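Local structure of pyruvate kinase 1 (Trypanosoma brucei brucei, 4KCU) at residues A[25-30]-A[48-53]; A[258-263]-A[292-297]; A[299-304]-A[331-336]. The protein catalyses the last step of glycolysis, moving the phosphoryl group of phosphoenolpyruvate to ADP to give pyruvate and ATP. All coordinates share one frame; numbering follows the deposited sequence.

Read from the N terminus, the three contacts follow one another in series, none nesting in or crossing another. Contact 1 closes the first beta-alpha-beta unit of the barrel, strand 23-27, helix 35-44 and strand 46-52. Contact 2 comes much later and pairs strand 258-262 with strand 293-296 across a largely helical connection. Contact 3 then closes a loop that contains the last barrel strand, 327-330, joining the segment after strand 293-296 to the short helix 332-335. Because strand 327-330 pairs with strand 23-27, contacts 3 and 1 meet, probably through a Thr334 to Thr27 hydrogen bond. Met299 packs on Arg263, joining contacts 3 and 2, and all three contacts reach the bound D-malate.

Contact 1 (A[25-30]-A[48-53]). With K (potassium ion), chain D; MLT (D-malate), chain E.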
loop_
_atom_site.group_PDB
_atom_site.type_symbol
_atom_site.label_atom_id
_atom_site.label_comp_id
_atom_site.label_asym_id
_atom_site.label_seq_id
_atom_site.Cartn_x
_atom_site.Cartn_y
_atom_site.Cartn_z
ATOM N N VAL A 25 -5.817 -35.434 -0.470
ATOM C CA VAL A 25 -6.908 -36.377 -0.492
ATOM C C VAL A 25 -6.611 -37.410 -1.594
ATOM O O VAL A 25 -6.341 -37.036 -2.750
ATOM C CB VAL A 25 -8.261 -35.657 -0.818
ATOM C CG1 VAL A 25 -9.420 -36.647 -0.854
ATOM C CG2 VAL A 25 -8.537 -34.550 0.174
ATOM N N CYS A 26 -6.715 -38.694 -1.252
ATOM C CA CYS A 26 -6.475 -39.776 -2.220
ATOM C C CYS A 26 -7.715 -40.624 -2.417
ATOM O O CYS A 26 -8.327 -41.058 -1.458
ATOM C CB CYS A 26 -5.352 -40.692 -1.730
ATOM S SG CYS A 26 -3.796 -39.818 -1.473
ATOM N N THR A 27 -8.028 -40.930 -3.662
ATOM C CA THR A 27 -9.120 -41.839 -3.960
ATOM C C THR A 27 -8.626 -43.266 -3.883
ATOM O O THR A 27 -7.584 -43.607 -4.461
ATOM C CB THR A 27 -9.698 -41.560 -5.349
ATOM O OG1 THR A 27 -10.072 -40.181 -5.432
ATOM C CG2 THR A 27 -10.929 -42.471 -5.644
ATOM N N ILE A 28 -9.353 -44.091 -3.136
ATOM C CA ILE A 28 -9.014 -45.517 -2.999
ATOM C C ILE A 28 -9.662 -46.358 -4.094
ATOM O O ILE A 28 -10.800 -46.117 -4.464
ATOM C CB ILE A 28 -9.401 -46.059 -1.617
ATOM C CG1 ILE A 28 -8.980 -45.061 -0.532
ATOM C CG2 ILE A 28 -8.689 -47.384 -1.375
ATOM C CD1 ILE A 28 -7.499 -44.698 -0.584
ATOM N N GLY A 29 -8.881 -47.266 -4.679
ATOM C CA GLY A 29 -9.397 -48.298 -5.588
ATOM C C GLY A 29 -8.533 -49.562 -5.535
ATOM O O GLY A 29 -7.871 -49.825 -4.534
ATOM N N PRO A 30 -8.491 -50.316 -6.637
ATOM C CA PRO A 30 -7.700 -51.570 -6.755
ATOM C C PRO A 30 -6.211 -51.415 -6.383
ATOM O O PRO A 30 -5.697 -52.183 -5.570
ATOM C CB PRO A 30 -7.845 -51.929 -8.234
ATOM C CG PRO A 30 -9.176 -51.359 -8.617
ATOM C CD PRO A 30 -9.343 -50.085 -7.814
ATOM N N VAL A 48 -6.670 -37.853 3.809
ATOM C CA VAL A 48 -8.086 -38.228 3.672
ATOM C C VAL A 48 -8.249 -39.255 2.568
ATOM O O VAL A 48 -7.685 -39.118 1.490
ATOM C CB VAL A 48 -8.975 -37.023 3.356
ATOM C CG1 VAL A 48 -10.430 -37.455 3.121
ATOM C CG2 VAL A 48 -8.864 -35.981 4.455
ATOM N N ALA A 49 -8.977 -40.318 2.874
ATOM C CA ALA A 49 -9.251 -41.356 1.932
ATOM C C ALA A 49 -10.622 -41.103 1.350
ATOM O O ALA A 49 -11.609 -40.965 2.090
ATOM C CB ALA A 49 -9.220 -42.698 2.641
ATOM N N ARG A 50 -10.690 -41.005 0.025
ATOM C CA ARG A 50 -11.971 -40.770 -0.656
ATOM C C ARG A 50 -12.556 -42.059 -1.226
ATOM O O ARG A 50 -11.918 -42.759 -2.038
ATOM C CB ARG A 50 -11.812 -39.734 -1.752
ATOM C CG ARG A 50 -12.950 -39.673 -2.745
ATOM C CD ARG A 50 -12.582 -38.724 -3.866
ATOM N NE ARG A 50 -13.645 -38.599 -4.846
ATOM C CZ ARG A 50 -13.537 -38.981 -6.108
ATOM N NH1 ARG A 50 -12.404 -39.533 -6.542
ATOM N NH2 ARG A 50 -14.575 -38.824 -6.929
ATOM N N MET A 51 -13.777 -42.357 -0.821
ATOM C CA MET A 51 -14.512 -43.455 -1.413
ATOM C C MET A 51 -15.401 -42.938 -2.522
ATOM O O MET A 51 -16.311 -42.141 -2.283
ATOM C CB MET A 51 -15.364 -44.147 -0.354
ATOM C CG MET A 51 -14.546 -44.843 0.716
ATOM S SD MET A 51 -15.585 -45.498 2.037
ATOM C CE MET A 51 -16.525 -44.046 2.528
ATOM N N ASN A 52 -15.192 -43.445 -3.721
ATOM C CA ASN A 52 -15.966 -42.978 -4.852
ATOM C C ASN A 52 -17.172 -43.860 -5.115
ATOM O O ASN A 52 -17.044 -44.896 -5.739
ATOM C CB ASN A 52 -15.096 -42.922 -6.105
ATOM C CG ASN A 52 -15.861 -42.409 -7.306
ATOM O OD1 ASN A 52 -16.946 -41.814 -7.167
ATOM N ND2 ASN A 52 -15.319 -42.639 -8.491
ATOM N N PHE A 53 -18.350 -43.427 -4.676
ATOM C CA PHE A 53 -19.544 -44.292 -4.739
ATOM C C PHE A 53 -20.214 -44.297 -6.105
ATOM O O PHE A 53 -21.331 -44.820 -6.278
ATOM C CB PHE A 53 -20.547 -43.915 -3.658
ATOM C CG PHE A 53 -20.292 -44.578 -2.342
ATOM C CD1 PHE A 53 -19.044 -44.484 -1.730
ATOM C CD2 PHE A 53 -21.302 -45.281 -1.701
ATOM C CE1 PHE A 53 -18.820 -45.055 -0.481
ATOM C CE2 PHE A 53 -21.082 -45.875 -0.479
ATOM C CZ PHE A 53 -19.840 -45.757 0.138
HETATM K K K D . -18.614 -39.670 -7.505
HETATM C C1 MLT E . -14.829 -34.234 -10.989
HETATM O O1 MLT E . -15.686 -34.160 -11.918
HETATM O O2 MLT E . -13.756 -33.582 -10.936
HETATM C C2 MLT E . -15.012 -35.402 -9.982
HETATM O O3 MLT E . -16.128 -35.247 -9.149
HETATM C C3 MLT E . -13.754 -35.753 -9.186
HETATM C C4 MLT E . -13.119 -36.925 -9.960
HETATM O O4 MLT E . -13.571 -37.157 -11.112
HETATM O O5 MLT E . -12.228 -37.574 -9.390
HETATM O O HOH W 1 -13.284 -45.599 -3.854
HETATM O O HOH W 2 -20.169 -38.455 -9.510
HETATM O O HOH W 3 -16.453 -38.478 -9.373
#
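Arg50 runs alongside Thr27 on neighbouring parallel strands, a worked example of how sheet register can place a charged group. Val25, Cys26 and Thr27 pair in turn with Val48, Ala49 and Arg50. Between them Cys26 N bonds to Val48 O, Arg50 N to Cys26 O at 2.8 Å, and Ile28 N to Arg50 O at 3.1 Å. Cys26 and Ala49 face the helices outside the barrel, where Ile28 CG1 lies 4.0 Å from Ala49 CB; Val25, Thr27, Val48 and Arg50 share the other face.

Arg50 begins with CB against Val25 CG1 at 4.0 Å. With CG anti to the backbone N (chi1 165°) and the chain extended to NE, the side chain travels beside Thr27, CG passing Thr27 OG1 loosely and CD at 3.3 Å. NE forms a salt bridge with Asp84. At the tip NH1 donates to Thr27 OG1 at 2.7 Å and 156°, the oxygen lying at the edge of the guanidinium and in its plane. NH1 also sits close to the methyl CG2 of Thr27, while Asn52 CB lies over one face of the group, offset toward its rim. D-malate approaches obliquely, its O5 3.5 Å from Arg50 NH1; NH2 lies near O5 too and bonds outside the two segments.

Asn52 carries the strand on to the potassium ion, which OD1 binds at 2.7 Å with Ser54, Asp84 and Thr85 completing the protein ligands. A water joins Ile28 O to Asn52 N.

Thr27 OG1 is held by Leu330 O as well as by Arg50, so the hydroxyl links three strands. The cation site and the arginine are coupled through the carboxylate of Asp84, and the guanidinium, all three nitrogens engaged, would add positive potential beside the carboxylate of the ligand.

Contact 2 (A[258-263]-A[292-297]); sequences GIMVAR and PVICAT. With MLT (D-malate), chain E.
The guanidinium of Arg263 has the sulfur of Cys295 over one face, SG standing 3.8 Å above its plane and offset toward the rim. At its edge and near its plane comes Thr297 O, which accepts from Arg263 NH2 at 3.0 Å in a fairly straight bond of 163°. Ala296 O is reached differently: Arg263 NE meets it at 3.1 Å from above the carbonyl plane. The bend at chi3 (-42°) turns the group back across the end of the neighbouring strand; Asp316 forms a salt bridge with NH2, and Gln279 bonds to NH1.

Behind this end the strands are parallel and in register from Ile259 with Val293 to Val261 with Cys295. Ile294 is gripped at both backbone atoms, its N by Ile259 O and its O by Val261 N at 2.8 Å. On one face Met260 lays CG beside Ile294 CB, and its SD lies 3.8 Å from Ala296 CB; on the other, Val261 CG2 touches Val293 CG2 at 4.1 Å beneath helix 275-289.

Thr297 OG1 donates to D-malate O2 at 2.6 Å, and Gly264 N and Asp265 N also bond to the ligand. Adjacent parallel strands delivering ligand-binding residues at their C-terminal ends are the hallmark of a TIM-barrel active site.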
loop_
_atom_site.group_PDB
_atom_site.type_symbol
_atom_site.label_atom_id
_atom_site.label_comp_id
_atom_site.label_asym_id
_atom_site.label_seq_id
_atom_site.Cartn_x
_atom_site.Cartn_y
_atom_site.Cartn_z
ATOM N N GLY A 258 -17.675 -26.849 3.273
ATOM C CA GLY A 258 -16.514 -26.624 2.416
ATOM C C GLY A 258 -16.878 -26.898 0.962
ATOM O O GLY A 258 -18.014 -27.199 0.652
ATOM N N ILE A 259 -15.894 -26.833 0.079
ATOM C CA ILE A 259 -16.151 -26.894 -1.341
ATOM C C ILE A 259 -15.041 -27.723 -2.017
ATOM O O ILE A 259 -13.836 -27.616 -1.664
ATOM C CB ILE A 259 -16.123 -25.477 -1.962
ATOM C CG1 ILE A 259 -17.286 -24.615 -1.451
ATOM C CG2 ILE A 259 -16.099 -25.544 -3.484
ATOM C CD1 ILE A 259 -18.686 -25.141 -1.821
ATOM N N MET A 260 -15.426 -28.454 -3.058
ATOM C CA MET A 260 -14.455 -29.035 -3.967
ATOM C C MET A 260 -14.628 -28.421 -5.342
ATOM O O MET A 260 -15.730 -28.386 -5.866
ATOM C CB MET A 260 -14.652 -30.535 -4.068
ATOM C CG MET A 260 -13.594 -31.206 -4.922
ATOM S SD MET A 260 -14.049 -32.846 -5.485
ATOM C CE MET A 260 -14.039 -33.747 -3.919
ATOM N N VAL A 261 -13.542 -27.908 -5.917
ATOM C CA VAL A 261 -13.575 -27.485 -7.310
ATOM C C VAL A 261 -13.363 -28.729 -8.138
ATOM O O VAL A 261 -12.245 -29.248 -8.197
ATOM C CB VAL A 261 -12.461 -26.476 -7.621
ATOM C CG1 VAL A 261 -12.605 -25.932 -9.053
ATOM C CG2 VAL A 261 -12.507 -25.358 -6.609
ATOM N N ALA A 262 -14.470 -29.303 -8.612
ATOM C CA ALA A 262 -14.464 -30.619 -9.255
ATOM C C ALA A 262 -14.149 -30.435 -10.732
ATOM O O ALA A 262 -15.068 -30.404 -11.577
ATOM C CB ALA A 262 -15.834 -31.290 -9.097
ATOM N N ARG A 263 -12.862 -30.265 -11.040
ATOM C CA ARG A 263 -12.485 -29.754 -12.325
ATOM C C ARG A 263 -12.830 -30.708 -13.477
ATOM O O ARG A 263 -13.075 -30.252 -14.593
ATOM C CB ARG A 263 -11.028 -29.338 -12.354
ATOM C CG ARG A 263 -10.735 -28.165 -11.409
ATOM C CD ARG A 263 -9.285 -27.694 -11.496
ATOM N NE ARG A 263 -8.366 -28.822 -11.564
ATOM C CZ ARG A 263 -7.065 -28.700 -11.735
ATOM N NH1 ARG A 263 -6.534 -27.507 -11.800
ATOM N NH2 ARG A 263 -6.290 -29.779 -11.847
ATOM N N PRO A 292 -12.920 -24.793 4.212
ATOM C CA PRO A 292 -11.951 -25.601 3.461
ATOM C C PRO A 292 -12.348 -25.726 1.973
ATOM O O PRO A 292 -13.554 -25.809 1.628
ATOM C CB PRO A 292 -12.006 -26.982 4.147
ATOM C CG PRO A 292 -13.077 -26.887 5.218
ATOM C CD PRO A 292 -13.361 -25.434 5.467
ATOM N N VAL A 293 -11.345 -25.739 1.098
ATOM C CA VAL A 293 -11.588 -25.937 -0.304
ATOM C C VAL A 293 -10.547 -26.882 -0.907
ATOM O O VAL A 293 -9.341 -26.825 -0.574
ATOM C CB VAL A 293 -11.622 -24.595 -1.068
ATOM C CG1 VAL A 293 -10.305 -23.847 -0.893
ATOM C CG2 VAL A 293 -11.952 -24.826 -2.549
ATOM N N ILE A 294 -11.042 -27.836 -1.686
ATOM C CA ILE A 294 -10.208 -28.864 -2.288
ATOM C C ILE A 294 -10.160 -28.643 -3.780
ATOM O O ILE A 294 -11.212 -28.511 -4.436
ATOM C CB ILE A 294 -10.802 -30.250 -2.057
ATOM C CG1 ILE A 294 -11.035 -30.471 -0.573
ATOM C CG2 ILE A 294 -9.896 -31.326 -2.600
ATOM C CD1 ILE A 294 -11.964 -31.632 -0.312
ATOM N N CYS A 295 -8.944 -28.596 -4.321
ATOM C CA CYS A 295 -8.768 -28.577 -5.739
ATOM C C CYS A 295 -8.566 -29.996 -6.289
ATOM O O CYS A 295 -7.755 -30.758 -5.771
ATOM C CB CYS A 295 -7.596 -27.706 -6.105
ATOM S SG CYS A 295 -7.487 -27.535 -7.876
ATOM N N ALA A 296 -9.376 -30.389 -7.262
ATOM C CA ALA A 296 -9.413 -31.792 -7.663
ATOM C C ALA A 296 -9.197 -31.983 -9.165
ATOM O O ALA A 296 -9.593 -31.133 -9.972
ATOM C CB ALA A 296 -10.731 -32.438 -7.227
ATOM N N THR A 297 -8.560 -33.108 -9.521
ATOM C CA THR A 297 -8.800 -33.829 -10.783
ATOM C C THR A 297 -7.766 -33.551 -11.854
ATOM O O THR A 297 -7.580 -32.413 -12.272
ATOM C CB THR A 297 -10.212 -33.595 -11.395
ATOM O OG1 THR A 297 -11.225 -34.148 -10.527
ATOM C CG2 THR A 297 -10.297 -34.282 -12.784
HETATM C C1 MLT E . -14.829 -34.234 -10.989
HETATM O O1 MLT E . -15.686 -34.160 -11.918
HETATM O O2 MLT E . -13.756 -33.582 -10.936
HETATM C C2 MLT E . -15.012 -35.402 -9.982
HETATM O O3 MLT E . -16.128 -35.247 -9.149
HETATM C C3 MLT E . -13.754 -35.753 -9.186
HETATM C C4 MLT E . -13.119 -36.925 -9.960
HETATM O O4 MLT E . -13.571 -37.157 -11.112
HETATM O O5 MLT E . -12.228 -37.574 -9.390
#

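Contact 3 (A[299-304]-A[331-336]); sequences MLESMT and SGETAK. With MLT (D-malate), chain E.
Glu333 joins two elements at the C-terminal end of the TIM barrel, reaching from the short helix 332-335, just after the last barrel strand, to Leu300 in the loop that follows strand 293-296. Leu300 N donates to Glu333 OE2 at 3.0 Å in a reasonably straight bond, and OE2 accepts with its anti lone pair, the one turned away from OE1. The bend at chi2 (98°) lays the side chain along the loop backbone, with Glu333 CG 3.4 Å from Leu300 O. A water held by Met299 N also donates to OE2. OE1 turns back to its own segment, where Ser331 N meets it at 2.8 Å on the syn side, 33° out of the carboxylate plane.

Thr304 covers the start of the helix. Its OG1 comes within 3.8 Å of Glu333 CA and donates in the carbonyl plane to Glu301 O at 2.7 Å, an oxygen that also receives Thr304 N. Farther along, one water donates to both Met303 O and Glu333 O.

Glu301 crosses Glu333 at about a right angle, the two carboxylate planes 78° apart and Glu301 OE2 4.2 Å from Glu333 OE2. To one side, a water donates to both Glu301 OE2 and Glu333 OE1, which may ease their repulsion.

Two backbone N-H groups and two waters thus grip the Glu333 carboxylate, each oxygen receiving one of each kind, and this fixes its rotation. Ser331 OG lies very close to D-malate O5, too close for the exact geometry to be trusted; the hold on Ser331 N is consistent with Glu333 steadying that serine from the second shell.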
loop_
_atom_site.group_PDB
_atom_site.type_symbol
_atom_site.label_atom_id
_atom_site.label_comp_id
_atom_site.label_asym_id
_atom_site.label_seq_id
_atom_site.Cartn_x
_atom_site.Cartn_y
_atom_site.Cartn_z
ATOM N N MET A 299 -4.661 -33.566 -11.615
ATOM C CA MET A 299 -3.506 -32.791 -11.132
ATOM C C MET A 299 -2.173 -33.412 -11.462
ATOM O O MET A 299 -1.228 -32.697 -11.778
ATOM C CB MET A 299 -3.608 -32.506 -9.645
ATOM C CG MET A 299 -4.941 -31.841 -9.275
ATOM S SD MET A 299 -4.824 -30.846 -7.787
ATOM C CE MET A 299 -4.296 -29.269 -8.464
ATOM N N LEU A 300 -2.074 -34.739 -11.333
ATOM C CA LEU A 300 -0.832 -35.473 -11.651
ATOM C C LEU A 300 -1.137 -36.654 -12.604
ATOM O O LEU A 300 -0.547 -37.757 -12.489
ATOM C CB LEU A 300 -0.128 -35.940 -10.371
ATOM C CG LEU A 300 0.379 -34.830 -9.431
ATOM C CD1 LEU A 300 0.938 -35.398 -8.142
ATOM C CD2 LEU A 300 1.447 -33.957 -10.100
ATOM N N GLU A 301 -1.969 -36.368 -13.603
ATOM C CA GLU A 301 -2.677 -37.381 -14.358
ATOM C C GLU A 301 -1.728 -38.359 -15.024
ATOM O O GLU A 301 -1.932 -39.571 -14.959
ATOM C CB GLU A 301 -3.535 -36.729 -15.430
ATOM C CG GLU A 301 -4.348 -37.731 -16.260
ATOM C CD GLU A 301 -5.578 -38.258 -15.523
ATOM O OE1 GLU A 301 -6.440 -38.884 -16.181
ATOM O OE2 GLU A 301 -5.708 -38.025 -14.293
ATOM N N SER A 302 -0.735 -37.831 -15.735
ATOM C CA SER A 302 0.215 -38.687 -16.442
ATOM C C SER A 302 0.905 -39.679 -15.489
ATOM O O SER A 302 1.410 -40.707 -15.927
ATOM C CB SER A 302 1.268 -37.844 -17.186
ATOM O OG SER A 302 2.296 -37.438 -16.304
ATOM N N MET A 303 0.925 -39.381 -14.187
ATOM C CA MET A 303 1.598 -40.278 -13.245
ATOM C C MET A 303 0.748 -41.502 -12.949
ATOM O O MET A 303 1.163 -42.381 -12.180
ATOM C CB MET A 303 1.963 -39.559 -11.947
ATOM C CG MET A 303 3.278 -38.813 -12.024
ATOM S SD MET A 303 4.012 -38.446 -10.419
ATOM C CE MET A 303 4.779 -40.013 -9.981
ATOM N N THR A 304 -0.449 -41.555 -13.540
ATOM C CA THR A 304 -1.230 -42.784 -13.553
ATOM C C THR A 304 -0.451 -43.928 -14.200
ATOM O O THR A 304 -0.578 -45.061 -13.779
ATOM C CB THR A 304 -2.574 -42.603 -14.292
ATOM O OG1 THR A 304 -3.296 -41.533 -13.685
ATOM C CG2 THR A 304 -3.419 -43.877 -14.236
ATOM N N SER A 331 -7.148 -38.749 -8.003
ATOM C CA SER A 331 -8.260 -39.628 -8.337
ATOM C C SER A 331 -7.739 -40.929 -8.905
ATOM O O SER A 331 -7.234 -41.772 -8.155
ATOM C CB SER A 331 -9.202 -38.942 -9.314
ATOM O OG SER A 331 -9.873 -37.901 -8.623
ATOM N N GLY A 332 -7.809 -41.076 -10.225
ATOM C CA GLY A 332 -7.235 -42.244 -10.875
ATOM C C GLY A 332 -5.775 -42.461 -10.495
ATOM O O GLY A 332 -5.301 -43.603 -10.458
ATOM N N GLU A 333 -5.056 -41.380 -10.202
ATOM C CA GLU A 333 -3.632 -41.494 -9.920
ATOM C C GLU A 333 -3.368 -42.519 -8.806
ATOM O O GLU A 333 -2.352 -43.255 -8.845
ATOM C CB GLU A 333 -3.023 -40.125 -9.537
ATOM C CG GLU A 333 -3.060 -39.046 -10.624
ATOM C CD GLU A 333 -4.247 -38.090 -10.453
ATOM O OE1 GLU A 333 -5.336 -38.566 -10.095
ATOM O OE2 GLU A 333 -4.082 -36.862 -10.655
ATOM N N THR A 334 -4.251 -42.558 -7.799
ATOM C CA THR A 334 -4.076 -43.497 -6.681
ATOM C C THR A 334 -5.111 -44.642 -6.669
ATOM O O THR A 334 -4.868 -45.713 -6.099
ATOM C CB THR A 334 -4.101 -42.784 -5.313
ATOM O OG1 THR A 334 -5.330 -42.050 -5.167
ATOM C CG2 THR A 334 -2.885 -41.839 -5.159
ATOM N N ALA A 335 -6.269 -44.409 -7.257
ATOM C CA ALA A 335 -7.293 -45.442 -7.286
ATOM C C ALA A 335 -6.798 -46.595 -8.152
ATOM O O ALA A 335 -6.893 -47.743 -7.759
ATOM C CB ALA A 335 -8.618 -44.893 -7.811
ATOM N N LYS A 336 -6.142 -46.275 -9.267
ATOM C CA LYS A 336 -5.841 -47.304 -10.256
ATOM C C LYS A 336 -4.477 -47.161 -10.969
ATOM O O LYS A 336 -4.214 -47.863 -11.916
ATOM C CB LYS A 336 -6.987 -47.421 -11.264
ATOM C CG LYS A 336 -6.833 -46.502 -12.456
ATOM C CD LYS A 336 -8.184 -46.109 -13.050
ATOM C CE LYS A 336 -8.018 -45.530 -14.461
ATOM N NZ LYS A 336 -7.488 -44.124 -14.496
HETATM C C1 MLT E . -14.829 -34.234 -10.989
HETATM O O1 MLT E . -15.686 -34.160 -11.918
HETATM O O2 MLT E . -13.756 -33.582 -10.936
HETATM C C2 MLT E . -15.012 -35.402 -9.982
HETATM O O3 MLT E . -16.128 -35.247 -9.149
HETATM C C3 MLT E . -13.754 -35.753 -9.186
HETATM C C4 MLT E . -13.119 -36.925 -9.960
HETATM O O4 MLT E . -13.571 -37.157 -11.112
HETATM O O5 MLT E . -12.228 -37.574 -9.390
HETATM O O HOH W 4 -5.927 -35.160 -9.507
HETATM O O HOH W 5 -7.367 -37.555 -11.760
HETATM O O HOH W 6 0.080 -44.031 -10.269
#